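Local coordinates for enoyl-CoA hydratase/isomerase family protein (Bacillus anthracis, PDB 3KQF) that probably catalyses the reversible hydration of enoyl-CoA thioesters to 3-hydroxyacyl-CoA as a trimer of the crotonase family, at residues 8-13 with 35-40; 101-106 with 211-216; 129-134 with 185-190; 138-143 with 165-170; 244-249 with 260-265. All coordinates share one frame; numbering follows the deposited sequence. Where two conformers were deposited one is given.

Contact 1: residues 8-13 with 35-40; sequences QNISVD and LALLEE
The carboxylate of Glu40 presents both oxygens to the backbone of Gln8 and Asn9, one N-H to each, and so shows how a single side chain on a helix can hold the loop ahead of strand 10-13. Gln8 N reaches the syn side of OE2 at 3.0 Å in an almost straight bond, 25° out of the carboxylate plane, while Asn9 N meets the syn side of OE1 at 2.8 Å. A weak third bond runs from Ile10 N to Glu40 OE1 at 3.4 Å. The amide of Asn9 is turned 44° from the carboxylate, and its ND2 rests on Ala36 CB at 3.8 Å. Glu40 is straight beyond CG, with CD anti to CA (chi2 -178°), so the carboxylate is carried well out from the helix. Beside the polar grip, the CB atoms of Asn9 and Leu37 touch at 3.8 Å, and Ile10 CG2, in one of two conformers, lies 4.0 Å from Leu37 CG, those side chains crossing at about a right angle. Strand 10-13 lies at one edge of the six-stranded mixed sheet, antiparallel to strand 19-24. The start of helix 35-49 touches strand 19-24 through Leu37 and helix 81-99 through Leu38.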
# COMPACT_ATOMS: atom_id res chain seq x y z
N GLN A 8 36.65 11.66 -5.23
CA GLN A 8 36.70 12.84 -4.38
C GLN A 8 35.38 13.22 -3.72
O GLN A 8 35.38 13.88 -2.69
CB GLN A 8 37.20 14.05 -5.19
CG GLN A 8 38.62 13.93 -5.72
CD GLN A 8 39.12 15.24 -6.30
OE1 GLN A 8 38.39 16.23 -6.37
NE2 GLN A 8 40.38 15.26 -6.73
N ASN A 9 34.26 12.82 -4.33
CA ASN A 9 32.94 13.18 -3.82
C ASN A 9 32.21 12.05 -3.09
O ASN A 9 31.17 12.28 -2.48
CB ASN A 9 32.09 13.70 -4.99
CG ASN A 9 32.64 15.00 -5.57
OD1 ASN A 9 32.65 16.03 -4.91
ND2 ASN A 9 33.08 14.95 -6.82
N ILE A 10 32.73 10.83 -3.19
CA ILE A 10 32.16 9.71 -2.45
C ILE A 10 33.29 8.87 -1.86
O ILE A 10 34.46 9.01 -2.24
CB ILE A 10 31.24 8.82 -3.30
CG1 ILE A 10 32.03 8.08 -4.38
CG2 ILE A 10 30.09 9.62 -3.92
CD1 ILE A 10 31.16 7.16 -5.20
N SER A 11 32.93 8.02 -0.91
CA SER A 11 33.87 7.11 -0.25
C SER A 11 33.29 5.72 -0.42
O SER A 11 32.08 5.55 -0.35
CB SER A 11 33.98 7.43 1.24
OG SER A 11 34.46 8.74 1.46
N VAL A 12 34.14 4.73 -0.68
CA VAL A 12 33.66 3.35 -0.81
C VAL A 12 34.44 2.52 0.18
O VAL A 12 35.67 2.59 0.20
CB VAL A 12 33.86 2.79 -2.22
CG1 VAL A 12 33.40 1.34 -2.29
CG2 VAL A 12 33.10 3.61 -3.24
N ASP A 13 33.75 1.77 1.03
CA ASP A 13 34.41 0.94 2.04
C ASP A 13 33.92 -0.51 2.02
O ASP A 13 32.71 -0.78 2.21
CB ASP A 13 34.21 1.53 3.43
CG ASP A 13 34.98 0.78 4.52
OD1 ASP A 13 35.88 -0.04 4.19
OD2 ASP A 13 34.69 1.00 5.71
N LEU A 35 26.83 17.20 -10.43
CA LEU A 35 27.05 16.32 -11.58
C LEU A 35 28.33 15.52 -11.39
O LEU A 35 28.39 14.36 -11.77
CB LEU A 35 27.10 17.12 -12.89
CG LEU A 35 25.83 17.91 -13.23
CD1 LEU A 35 25.96 18.62 -14.56
CD2 LEU A 35 24.62 16.98 -13.25
N ALA A 36 29.34 16.12 -10.78
CA ALA A 36 30.61 15.41 -10.54
C ALA A 36 30.40 14.22 -9.59
O ALA A 36 30.92 13.12 -9.84
CB ALA A 36 31.68 16.37 -10.00
N LEU A 37 29.63 14.43 -8.53
CA LEU A 37 29.32 13.34 -7.59
C LEU A 37 28.51 12.25 -8.28
O LEU A 37 28.79 11.06 -8.11
CB LEU A 37 28.58 13.86 -6.35
CG LEU A 37 28.07 12.83 -5.32
CD1 LEU A 37 27.90 13.46 -3.94
CD2 LEU A 37 26.75 12.18 -5.77
N LEU A 38 27.53 12.65 -9.10
CA LEU A 38 26.70 11.67 -9.81
C LEU A 38 27.55 10.80 -10.75
O LEU A 38 27.32 9.59 -10.84
CB LEU A 38 25.55 12.36 -10.56
CG LEU A 38 24.51 13.04 -9.65
CD1 LEU A 38 23.58 13.88 -10.50
CD2 LEU A 38 23.72 12.06 -8.79
N GLU A 39 28.53 11.41 -11.41
CA GLU A 39 29.48 10.68 -12.29
C GLU A 39 30.23 9.59 -11.52
O GLU A 39 30.30 8.44 -11.97
CB GLU A 39 30.49 11.66 -12.90
CG GLU A 39 31.65 11.02 -13.68
CD GLU A 39 31.21 10.32 -14.95
OE1 GLU A 39 30.06 10.53 -15.39
OE2 GLU A 39 32.04 9.58 -15.53
N GLU A 40 30.79 9.95 -10.37
CA GLU A 40 31.52 8.99 -9.52
C GLU A 40 30.62 7.87 -9.00
O GLU A 40 31.04 6.70 -8.94
CB GLU A 40 32.20 9.70 -8.34
CG GLU A 40 33.36 10.56 -8.75
CD GLU A 40 34.06 11.23 -7.58
OE1 GLU A 40 33.57 11.13 -6.44
OE2 GLU A 40 35.14 11.83 -7.80

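Contact 2: residues 101-106 with 211-216; sequences LPQPVI and AVRLAK
Lys216 drives its ammonium between the carbonyls of Leu101 and Gln103, an example of one ammonium gathering two carbonyls of a loop that leads into a strand. NZ donates to Leu101 O at 2.8 Å and to Gln103 O at 2.8 Å, tilted 28° from the first carbonyl plane and standing above the second. CG lies anti to the backbone N (chi1 176°) and the chain stays extended from there, which takes the amine out from the helix to the loop 101-104. A salt bridge to Asp125, which also accepts from Val105 N, would help to balance the buried charge.

The Arg213 guanidinium makes the second kind of contact. It runs alongside Pro102 and Gln103, with Pro102 CG and Gln103 CD over one of its faces; Pro102 CG is 3.5 Å from NH1, and the Gln103 amide is turned 59° from the guanidinium plane. Gln103 NE2 and Arg213 NH2 are two donors side by side, not a bonded pair: NE2 gives to the carbonyls of Thr54 and Ile48, NH2 to that of Glu51.

In the crotonase fold this joins the entry of core strand 105-109 to helix 209-222 of the C-terminal helical region, and Tyr168 of the second subunit packs on both Pro104 and Lys216.

Apolar packing is tight where Pro104 CG meets Val212 CG1 at 3.4 Å, the two side chains crossing at about a right angle. Finally, a water bridges backbone to backbone, donating to Pro102 O at 2.8 Å and to Arg213 O at 2.7 Å.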
# COMPACT_ATOMS: atom_id res chain seq x y z
N LEU A 101 20.58 -2.67 -9.03
CA LEU A 101 21.70 -3.48 -8.57
C LEU A 101 21.15 -4.85 -8.16
O LEU A 101 20.05 -4.95 -7.61
CB LEU A 101 22.38 -2.88 -7.36
CG LEU A 101 23.33 -1.73 -7.59
CD1 LEU A 101 23.77 -1.17 -6.23
CD2 LEU A 101 24.51 -2.19 -8.45
N PRO A 102 21.91 -5.93 -8.45
CA PRO A 102 21.40 -7.23 -8.06
C PRO A 102 21.32 -7.40 -6.57
O PRO A 102 20.50 -8.16 -6.05
CB PRO A 102 22.45 -8.21 -8.64
CG PRO A 102 23.64 -7.40 -8.93
CD PRO A 102 23.14 -6.02 -9.24
N GLN A 103 22.18 -6.68 -5.85
CA GLN A 103 22.22 -6.79 -4.41
C GLN A 103 21.16 -5.94 -3.72
O GLN A 103 20.78 -4.89 -4.23
CB GLN A 103 23.56 -6.31 -3.87
CG GLN A 103 24.81 -7.01 -4.36
CD GLN A 103 25.41 -6.43 -5.64
OE1 GLN A 103 24.81 -5.60 -6.31
NE2 GLN A 103 26.62 -6.89 -5.97
N PRO A 104 20.72 -6.37 -2.53
CA PRO A 104 19.87 -5.47 -1.74
C PRO A 104 20.68 -4.19 -1.39
O PRO A 104 21.90 -4.27 -1.15
CB PRO A 104 19.60 -6.28 -0.47
CG PRO A 104 19.64 -7.68 -0.91
CD PRO A 104 20.78 -7.71 -1.91
N VAL A 105 20.01 -3.05 -1.33
CA VAL A 105 20.65 -1.79 -1.00
C VAL A 105 19.90 -1.19 0.17
O VAL A 105 18.67 -1.05 0.13
CB VAL A 105 20.64 -0.79 -2.24
CG1 VAL A 105 21.28 0.54 -1.86
CG2 VAL A 105 21.29 -1.42 -3.49
N ILE A 106 20.64 -0.91 1.24
CA ILE A 106 20.08 -0.35 2.47
C ILE A 106 20.50 1.08 2.60
O ILE A 106 21.68 1.39 2.49
CB ILE A 106 20.60 -1.13 3.72
CG1 ILE A 106 20.31 -2.64 3.57
CG2 ILE A 106 20.00 -0.59 4.98
CD1 ILE A 106 20.89 -3.52 4.72
N ALA A 211 19.53 -16.90 -3.86
CA ALA A 211 18.16 -16.79 -3.36
C ALA A 211 17.76 -15.33 -3.08
O ALA A 211 16.69 -14.87 -3.48
CB ALA A 211 17.99 -17.65 -2.08
N VAL A 212 18.65 -14.59 -2.42
CA VAL A 212 18.39 -13.18 -2.10
C VAL A 212 18.26 -12.37 -3.40
O VAL A 212 17.34 -11.56 -3.54
CB VAL A 212 19.47 -12.58 -1.18
CG1 VAL A 212 19.32 -11.05 -1.04
CG2 VAL A 212 19.44 -13.25 0.20
N ARG A 213 19.18 -12.59 -4.34
CA ARG A 213 19.14 -11.88 -5.62
C ARG A 213 17.88 -12.20 -6.40
O ARG A 213 17.25 -11.29 -6.97
CB ARG A 213 20.39 -12.20 -6.47
CG ARG A 213 21.67 -11.66 -5.85
CD ARG A 213 22.81 -11.54 -6.87
NE ARG A 213 24.04 -11.00 -6.29
CZ ARG A 213 25.08 -10.54 -6.98
NH1 ARG A 213 25.05 -10.49 -8.31
NH2 ARG A 213 26.15 -10.08 -6.34
N LEU A 214 17.50 -13.48 -6.43
CA LEU A 214 16.25 -13.89 -7.11
C LEU A 214 15.01 -13.30 -6.41
O LEU A 214 14.04 -12.91 -7.07
CB LEU A 214 16.18 -15.42 -7.23
CG LEU A 214 17.02 -16.05 -8.34
CD1 LEU A 214 17.11 -17.59 -8.18
CD2 LEU A 214 16.44 -15.69 -9.71
N ALA A 215 15.04 -13.23 -5.09
CA ALA A 215 13.93 -12.60 -4.33
C ALA A 215 13.80 -11.14 -4.71
O ALA A 215 12.68 -10.63 -4.89
CB ALA A 215 14.13 -12.75 -2.80
N LYS A 216 14.92 -10.42 -4.79
CA LYS A 216 14.87 -9.02 -5.19
C LYS A 216 14.24 -8.89 -6.57
O LYS A 216 13.36 -8.07 -6.77
CB LYS A 216 16.27 -8.35 -5.13
CG LYS A 216 16.25 -6.90 -5.65
CD LYS A 216 17.50 -6.10 -5.38
CE LYS A 216 17.33 -4.64 -5.83
NZ LYS A 216 18.54 -3.82 -5.51
O HOH W 1 18.67 -9.13 -7.89

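Contact 3: residues 129-134 with 185-190; sequences AAESAS and EFVVPV
Ala129 and Val187 sit opposite one another in a parallel pair of strands, and the ladder they belong to illustrates how parallel pairing gives way at a strand end. The tight part is backbone. Ala129 N donates to Phe186 O at 2.9 Å, Val188 N returns a bond to Ala129 O at 3.0 Å, and Glu131 N closes on Val188 O at 2.8 Å. The last is the most bent, at 135°, its donor standing above the carbonyl plane where the chain leaves the strand for a type I turn over Ala130 to Ala133. Two CA-H...O contacts supplement the ladder, from Val187 CA to Ala129 O and from Ala130 CA to Val188 O. Ala130 CB then packs against Val190 CB at 3.8 Å.

The outer side is looser. Glu131 is exposed: its CG rests against Val187 CG1 at 3.8 Å, the two side chains crossing at about a right angle, and OE1 lies near the ring of Pro189. A water 3.0 Å from Ser132 OG accepts from Val190 N and links the two residues.

At the start of strand 186-188, Phe186 makes a cation-pi contact with Arg162 of the second subunit, and Val188 packs on helix 193-206. Strand 186-188 is the outermost strand within the chain, beside 126-130, and the parallel connection between them, made through helices and two short strands of the smaller sheet, belongs to the core sheet of the crotonase fold.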
# COMPACT_ATOMS: atom_id res chain seq x y z
N ALA A 129 16.78 4.94 9.48
CA ALA A 129 17.01 6.37 9.76
C ALA A 129 17.48 6.68 11.17
O ALA A 129 17.05 6.06 12.12
CB ALA A 129 15.75 7.14 9.52
N ALA A 130 18.32 7.70 11.29
CA ALA A 130 18.74 8.21 12.57
C ALA A 130 17.52 8.89 13.17
O ALA A 130 16.71 9.46 12.43
CB ALA A 130 19.86 9.24 12.40
N GLU A 131 17.40 8.83 14.50
CA GLU A 131 16.30 9.49 15.22
C GLU A 131 16.22 10.96 14.87
O GLU A 131 15.14 11.55 14.89
CB GLU A 131 16.47 9.37 16.76
CG GLU A 131 16.11 8.02 17.36
CD GLU A 131 16.22 8.00 18.88
OE1 GLU A 131 17.31 8.31 19.41
OE2 GLU A 131 15.23 7.64 19.55
N SER A 132 17.38 11.55 14.57
CA SER A 132 17.47 12.98 14.28
C SER A 132 17.34 13.34 12.80
O SER A 132 17.41 14.52 12.45
CB SER A 132 18.80 13.53 14.83
OG SER A 132 19.90 12.80 14.30
N ALA A 133 17.15 12.35 11.93
CA ALA A 133 17.00 12.60 10.50
C ALA A 133 15.66 13.21 10.18
O ALA A 133 14.69 13.11 10.95
CB ALA A 133 17.19 11.31 9.69
N SER A 134 15.61 13.90 9.05
CA SER A 134 14.36 14.48 8.57
C SER A 134 14.29 14.21 7.09
O SER A 134 15.33 14.14 6.40
CB SER A 134 14.23 15.98 8.90
OG SER A 134 15.37 16.71 8.52
N GLU A 185 11.94 1.89 7.54
CA GLU A 185 11.65 0.60 8.17
C GLU A 185 12.22 0.45 9.57
O GLU A 185 11.70 -0.35 10.36
CB GLU A 185 12.09 -0.56 7.25
CG GLU A 185 11.18 -0.75 5.99
CD GLU A 185 11.34 0.33 4.92
OE1 GLU A 185 12.41 1.00 4.85
OE2 GLU A 185 10.40 0.49 4.10
N PHE A 186 13.29 1.20 9.86
CA PHE A 186 13.91 1.20 11.20
C PHE A 186 14.32 2.63 11.60
O PHE A 186 14.65 3.45 10.74
CB PHE A 186 15.18 0.35 11.21
CG PHE A 186 14.96 -1.08 10.80
CD1 PHE A 186 14.68 -2.07 11.74
CD2 PHE A 186 15.04 -1.44 9.47
CE1 PHE A 186 14.48 -3.40 11.36
CE2 PHE A 186 14.85 -2.78 9.07
CZ PHE A 186 14.55 -3.74 10.00
N VAL A 187 14.30 2.90 12.90
CA VAL A 187 14.79 4.17 13.45
C VAL A 187 15.70 3.84 14.64
O VAL A 187 15.31 3.06 15.52
CB VAL A 187 13.66 5.16 13.84
CG1 VAL A 187 14.25 6.39 14.50
CG2 VAL A 187 12.86 5.55 12.62
N VAL A 188 16.91 4.38 14.62
CA VAL A 188 17.89 4.16 15.68
C VAL A 188 18.64 5.46 15.98
O VAL A 188 18.63 6.38 15.17
CB VAL A 188 18.93 3.07 15.28
CG1 VAL A 188 18.24 1.78 14.92
CG2 VAL A 188 19.81 3.54 14.11
N PRO A 189 19.31 5.55 17.14
CA PRO A 189 20.06 6.76 17.46
C PRO A 189 21.17 6.97 16.43
O PRO A 189 21.73 5.99 15.95
CB PRO A 189 20.65 6.47 18.85
CG PRO A 189 19.83 5.39 19.38
CD PRO A 189 19.33 4.58 18.24
N VAL A 190 21.49 8.22 16.10
CA VAL A 190 22.50 8.50 15.06
C VAL A 190 23.85 7.84 15.36
O VAL A 190 24.50 7.30 14.46
CB VAL A 190 22.68 10.02 14.78
CG1 VAL A 190 23.45 10.69 15.93
CG2 VAL A 190 23.40 10.24 13.45
O HOH W 2 19.87 10.76 16.56

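Contact 4: residues 138-143 with 165-170; sequences TETTLA and ELIYTG
Thr140 turns OG1 between its own backbone N and carbonyl carbon (chi1 58°), and from this crowded position the hydroxyl donates to Ile167 O in the last turn of helix 160-169. The bond is 2.9 Å long and comes in nearly along the C=O axis, while Thr140 CG2 lies 3.4 Å from Ile167 O. Thr141 has a similar first torsion (chi1 74°), but its hydroxyl turns inward, donating to Thr138 O at 2.7 Å in the carbonyl plane. Thr138 O also accepts from Thr141 N, and the doubly gripped carbonyl illustrates how a threonine can brace a short 3-10 turn. The methyl CG2 of Thr141 is thereby left facing the helix end, 3.9 Å from Thr169 O.

Gly170 closes the helix with a positive phi of 67°, and its CA comes within 4.1 Å of Thr138 CA. Thr138 CG2 touches Gly170 O at 3.6 Å. One water also bridges the join, accepting from Thr140 N and donating to Ile167 O, so that this carbonyl holds both a hydroxyl and a water.

Around the contact lies the third subunit: Tyr168 OH bonds to its Asp125, and Tyr168 O accepts from its Asn207. The arrangement belongs to the trimer interface of the crotonase fold, and Glu139 here probably corresponds to a catalytic glutamate of related hydratases.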
# COMPACT_ATOMS: atom_id res chain seq x y z
N THR A 138 10.65 18.21 -1.03
CA THR A 138 10.46 19.66 -0.95
C THR A 138 10.33 20.36 -2.30
O THR A 138 10.15 21.57 -2.34
CB THR A 138 11.66 20.29 -0.23
OG1 THR A 138 12.86 19.87 -0.90
CG2 THR A 138 11.72 19.86 1.26
N GLU A 139 10.38 19.58 -3.39
CA GLU A 139 10.34 20.13 -4.76
C GLU A 139 9.27 21.21 -5.09
O GLU A 139 9.60 22.25 -5.68
CB GLU A 139 10.29 18.99 -5.80
CG GLU A 139 11.60 18.18 -5.92
CD GLU A 139 11.79 17.07 -4.88
OE1 GLU A 139 11.11 17.07 -3.84
OE2 GLU A 139 12.63 16.17 -5.12
N THR A 140 8.02 21.02 -4.69
CA THR A 140 6.98 21.98 -5.04
C THR A 140 7.21 23.35 -4.38
O THR A 140 6.72 24.35 -4.89
CB THR A 140 5.56 21.47 -4.71
OG1 THR A 140 5.50 21.15 -3.31
CG2 THR A 140 5.18 20.21 -5.62
N THR A 141 7.97 23.39 -3.27
CA THR A 141 8.29 24.68 -2.62
C THR A 141 9.30 25.49 -3.47
O THR A 141 9.53 26.66 -3.20
CB THR A 141 8.86 24.52 -1.17
OG1 THR A 141 10.22 24.05 -1.21
CG2 THR A 141 7.96 23.61 -0.32
N LEU A 142 9.90 24.83 -4.46
CA LEU A 142 10.82 25.45 -5.42
C LEU A 142 10.16 25.55 -6.80
O LEU A 142 10.83 25.83 -7.79
CB LEU A 142 12.13 24.65 -5.56
CG LEU A 142 13.14 24.64 -4.41
CD1 LEU A 142 14.24 23.60 -4.68
CD2 LEU A 142 13.73 26.03 -4.25
N ALA A 143 8.85 25.30 -6.85
CA ALA A 143 8.08 25.32 -8.09
C ALA A 143 8.55 24.29 -9.14
O ALA A 143 8.44 24.52 -10.35
CB ALA A 143 8.04 26.70 -8.69
N GLU A 165 -0.12 14.27 0.11
CA GLU A 165 -0.03 15.38 1.08
C GLU A 165 1.44 15.81 1.23
O GLU A 165 1.73 16.98 1.31
CB GLU A 165 -0.70 15.07 2.42
CG GLU A 165 -0.08 14.06 3.34
CD GLU A 165 0.96 14.62 4.31
OE1 GLU A 165 1.36 13.88 5.22
OE2 GLU A 165 1.33 15.81 4.20
N LEU A 166 2.35 14.86 1.25
CA LEU A 166 3.78 15.18 1.38
C LEU A 166 4.34 15.94 0.19
O LEU A 166 5.07 16.95 0.36
CB LEU A 166 4.59 13.91 1.60
CG LEU A 166 4.36 13.31 3.00
CD1 LEU A 166 5.03 11.96 3.06
CD2 LEU A 166 4.84 14.18 4.12
N ILE A 167 4.02 15.46 -1.01
CA ILE A 167 4.49 16.14 -2.23
C ILE A 167 3.81 17.50 -2.44
O ILE A 167 4.47 18.47 -2.81
CB ILE A 167 4.39 15.20 -3.48
CG1 ILE A 167 5.43 14.09 -3.33
CG2 ILE A 167 4.70 15.99 -4.75
CD1 ILE A 167 5.21 12.88 -4.29
N TYR A 168 2.50 17.61 -2.20
CA TYR A 168 1.84 18.89 -2.44
C TYR A 168 2.27 19.95 -1.45
O TYR A 168 2.44 21.10 -1.83
CB TYR A 168 0.31 18.81 -2.44
CG TYR A 168 -0.32 17.82 -3.38
CD1 TYR A 168 0.29 17.43 -4.56
CD2 TYR A 168 -1.62 17.37 -3.13
CE1 TYR A 168 -0.35 16.55 -5.42
CE2 TYR A 168 -2.25 16.52 -3.95
CZ TYR A 168 -1.62 16.08 -5.10
OH TYR A 168 -2.29 15.22 -5.93
N THR A 169 2.48 19.57 -0.19
CA THR A 169 2.88 20.54 0.82
C THR A 169 4.37 20.79 0.78
O THR A 169 4.82 21.89 1.13
CB THR A 169 2.54 20.08 2.24
OG1 THR A 169 3.23 18.87 2.52
CG2 THR A 169 1.02 19.90 2.43
N GLY A 170 5.13 19.77 0.38
CA GLY A 170 6.61 19.84 0.36
C GLY A 170 7.16 19.93 1.77
O GLY A 170 8.27 20.42 1.98
O HOH W 3 7.25 18.36 -3.61

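Contact 5: residues 244-249 with 260-265; sequences TKDRLE and PMYKGE
The last residues of the chain fold back over the start of helix 245-255, and the C-terminal carboxylate of Glu265 meets the N-H groups of Lys245 and Asp246 there. Lys245 N donates to Glu265 O at 2.8 Å and Asp246 N to OXT at 2.8 Å. Glu265 was modelled in two conformers, and its outer side chain is best read with caution.

The return grip comes from Asp246, which takes its partners on the syn side of each oxygen: Lys263 N reaches OD1 at 2.8 Å in a nearly straight bond (173°), and Gly264 N reaches OD2 at 2.8 Å, with a weak further bond from Glu265 N. Three consecutive tail N-H groups thus converge on one carboxylate.

The element is a helix N-terminus with an N-cap, Thr244. Thr244 OG1 accepts from Arg247 N at 3.2 Å and is also hydrogen-bonded to Val241 O. The neighbouring N-H groups bind the terminal carboxylate, and the helix end would offset some of the repulsion between Asp246 OD2 and OXT, which lie 3.6 Å apart.

One turn on, Glu249 OE2 offers its anti lone pair to the N of Met261, a selenomethionine, at 2.8 Å, and forms a salt bridge with Arg258. A bend at chi2 (68°) sets its CD toward the tail. Tyr262 CE1 lies 3.2 Å from Asp246 O, which is at the ring's edge, and the Tyr262 OH bonds to Thr141 O of the second subunit.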
# COMPACT_ATOMS: atom_id res chain seq x y z
N THR A 244 20.53 -25.54 -7.10
CA THR A 244 21.77 -24.97 -6.58
C THR A 244 22.41 -25.80 -5.48
O THR A 244 21.73 -26.53 -4.77
CB THR A 244 21.56 -23.52 -6.05
OG1 THR A 244 20.64 -23.51 -4.94
CG2 THR A 244 21.03 -22.61 -7.15
N LYS A 245 23.73 -25.69 -5.37
CA LYS A 245 24.48 -26.37 -4.32
C LYS A 245 24.15 -25.69 -2.98
O LYS A 245 24.08 -26.34 -1.95
CB LYS A 245 25.98 -26.33 -4.59
CG LYS A 245 26.41 -27.07 -5.83
CD LYS A 245 27.93 -27.22 -5.92
CE LYS A 245 28.34 -27.98 -7.18
NZ LYS A 245 29.83 -28.16 -7.29
N ASP A 246 23.92 -24.38 -3.01
CA ASP A 246 23.55 -23.65 -1.78
C ASP A 246 22.26 -24.23 -1.16
O ASP A 246 22.18 -24.36 0.06
CB ASP A 246 23.42 -22.14 -2.01
CG ASP A 246 24.76 -21.40 -2.00
OD1 ASP A 246 25.79 -21.98 -1.57
OD2 ASP A 246 24.77 -20.20 -2.38
N ARG A 247 21.27 -24.59 -1.98
CA ARG A 247 20.04 -25.19 -1.43
C ARG A 247 20.35 -26.47 -0.67
O ARG A 247 19.78 -26.73 0.39
CB ARG A 247 19.02 -25.48 -2.53
CG ARG A 247 17.81 -26.24 -2.04
CD ARG A 247 16.84 -26.50 -3.17
NE ARG A 247 15.78 -27.42 -2.78
CZ ARG A 247 15.87 -28.75 -2.83
NH1 ARG A 247 14.83 -29.48 -2.44
NH2 ARG A 247 16.98 -29.35 -3.24
N LEU A 248 21.26 -27.27 -1.22
CA LEU A 248 21.67 -28.52 -0.60
C LEU A 248 22.37 -28.25 0.74
O LEU A 248 22.13 -28.96 1.72
CB LEU A 248 22.56 -29.33 -1.55
CG LEU A 248 21.86 -29.69 -2.87
CD1 LEU A 248 22.82 -30.36 -3.84
CD2 LEU A 248 20.64 -30.58 -2.59
N GLU A 249 23.25 -27.25 0.76
CA GLU A 249 23.94 -26.84 1.99
C GLU A 249 22.93 -26.40 3.05
O GLU A 249 23.13 -26.65 4.24
CB GLU A 249 24.94 -25.70 1.70
CG GLU A 249 25.49 -24.94 2.93
CD GLU A 249 26.42 -25.74 3.83
OE1 GLU A 249 26.69 -26.94 3.54
OE2 GLU A 249 26.90 -25.16 4.83
N PRO A 260 24.66 -22.49 8.05
CA PRO A 260 25.03 -22.82 6.68
C PRO A 260 26.10 -21.86 6.14
O PRO A 260 26.18 -20.71 6.58
CB PRO A 260 23.71 -22.69 5.91
CG PRO A 260 22.92 -21.65 6.69
CD PRO A 260 23.35 -21.83 8.14
N MSE A 261 26.95 -22.36 5.25
CA MSE A 261 28.00 -21.55 4.63
C MSE A 261 27.75 -21.50 3.14
O MSE A 261 28.24 -22.34 2.37
CB MSE A 261 29.40 -22.11 4.94
CG MSE A 261 29.96 -21.64 6.27
SE MSE A 261 31.65 -22.51 6.72
CE MSE A 261 32.41 -22.72 4.92
N TYR A 262 26.97 -20.52 2.73
CA TYR A 262 26.60 -20.39 1.33
C TYR A 262 27.73 -19.77 0.52
O TYR A 262 28.50 -18.95 1.03
CB TYR A 262 25.29 -19.62 1.20
CG TYR A 262 24.14 -20.26 1.96
CD1 TYR A 262 23.72 -21.55 1.65
CD2 TYR A 262 23.45 -19.57 2.94
CE1 TYR A 262 22.67 -22.14 2.31
CE2 TYR A 262 22.38 -20.14 3.61
CZ TYR A 262 21.99 -21.43 3.29
OH TYR A 262 20.95 -22.02 3.97
N LYS A 263 27.83 -20.18 -0.75
CA LYS A 263 28.92 -19.75 -1.61
C LYS A 263 28.48 -19.16 -2.96
O LYS A 263 29.33 -18.83 -3.79
CB LYS A 263 29.85 -20.95 -1.84
CG LYS A 263 30.28 -21.63 -0.51
CD LYS A 263 31.17 -22.84 -0.70
CE LYS A 263 31.45 -23.52 0.66
NZ LYS A 263 32.20 -22.65 1.62
N GLY A 264 27.18 -19.01 -3.17
CA GLY A 264 26.68 -18.45 -4.44
C GLY A 264 26.80 -19.43 -5.59
O GLY A 264 27.25 -19.07 -6.68
N GLU A 265 26.47 -20.69 -5.32
CA GLU A 265 26.55 -21.77 -6.30
C GLU A 265 25.43 -22.76 -6.03
O GLU A 265 25.23 -23.74 -6.77
CB GLU A 265 27.88 -22.51 -6.17
CG GLU A 265 28.13 -23.07 -4.76
CD GLU A 265 29.34 -23.99 -4.68
OE1 GLU A 265 29.55 -24.58 -3.60
OE2 GLU A 265 30.06 -24.14 -5.70
OXT GLU A 265 24.73 -22.60 -5.02
O HOH W 4 27.09 -24.54 -1.50

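In the fold
Contacts 1, 2 and 3 all reach the six-stranded sheet of the chain, contact 1 at one edge strand, contact 3 at the other and contact 2 at strand 105-109, next to 126-130. The centres of contacts 1 and 3 are about 24 Å apart, while the nearest atoms of contacts 2 and 3 come within about 7 Å. Contact 5 has its centre about 16 Å from that of contact 2. Contact 4 lies far from contact 5, about 47 Å between centres, yet the trimer reunites them: the segments of contact 4 in one subunit meet residues of contacts 2, 3 and 5 in a neighbouring subunit. Contact 4 contains Glu139, which probably matches a catalytic glutamate of related hydratases.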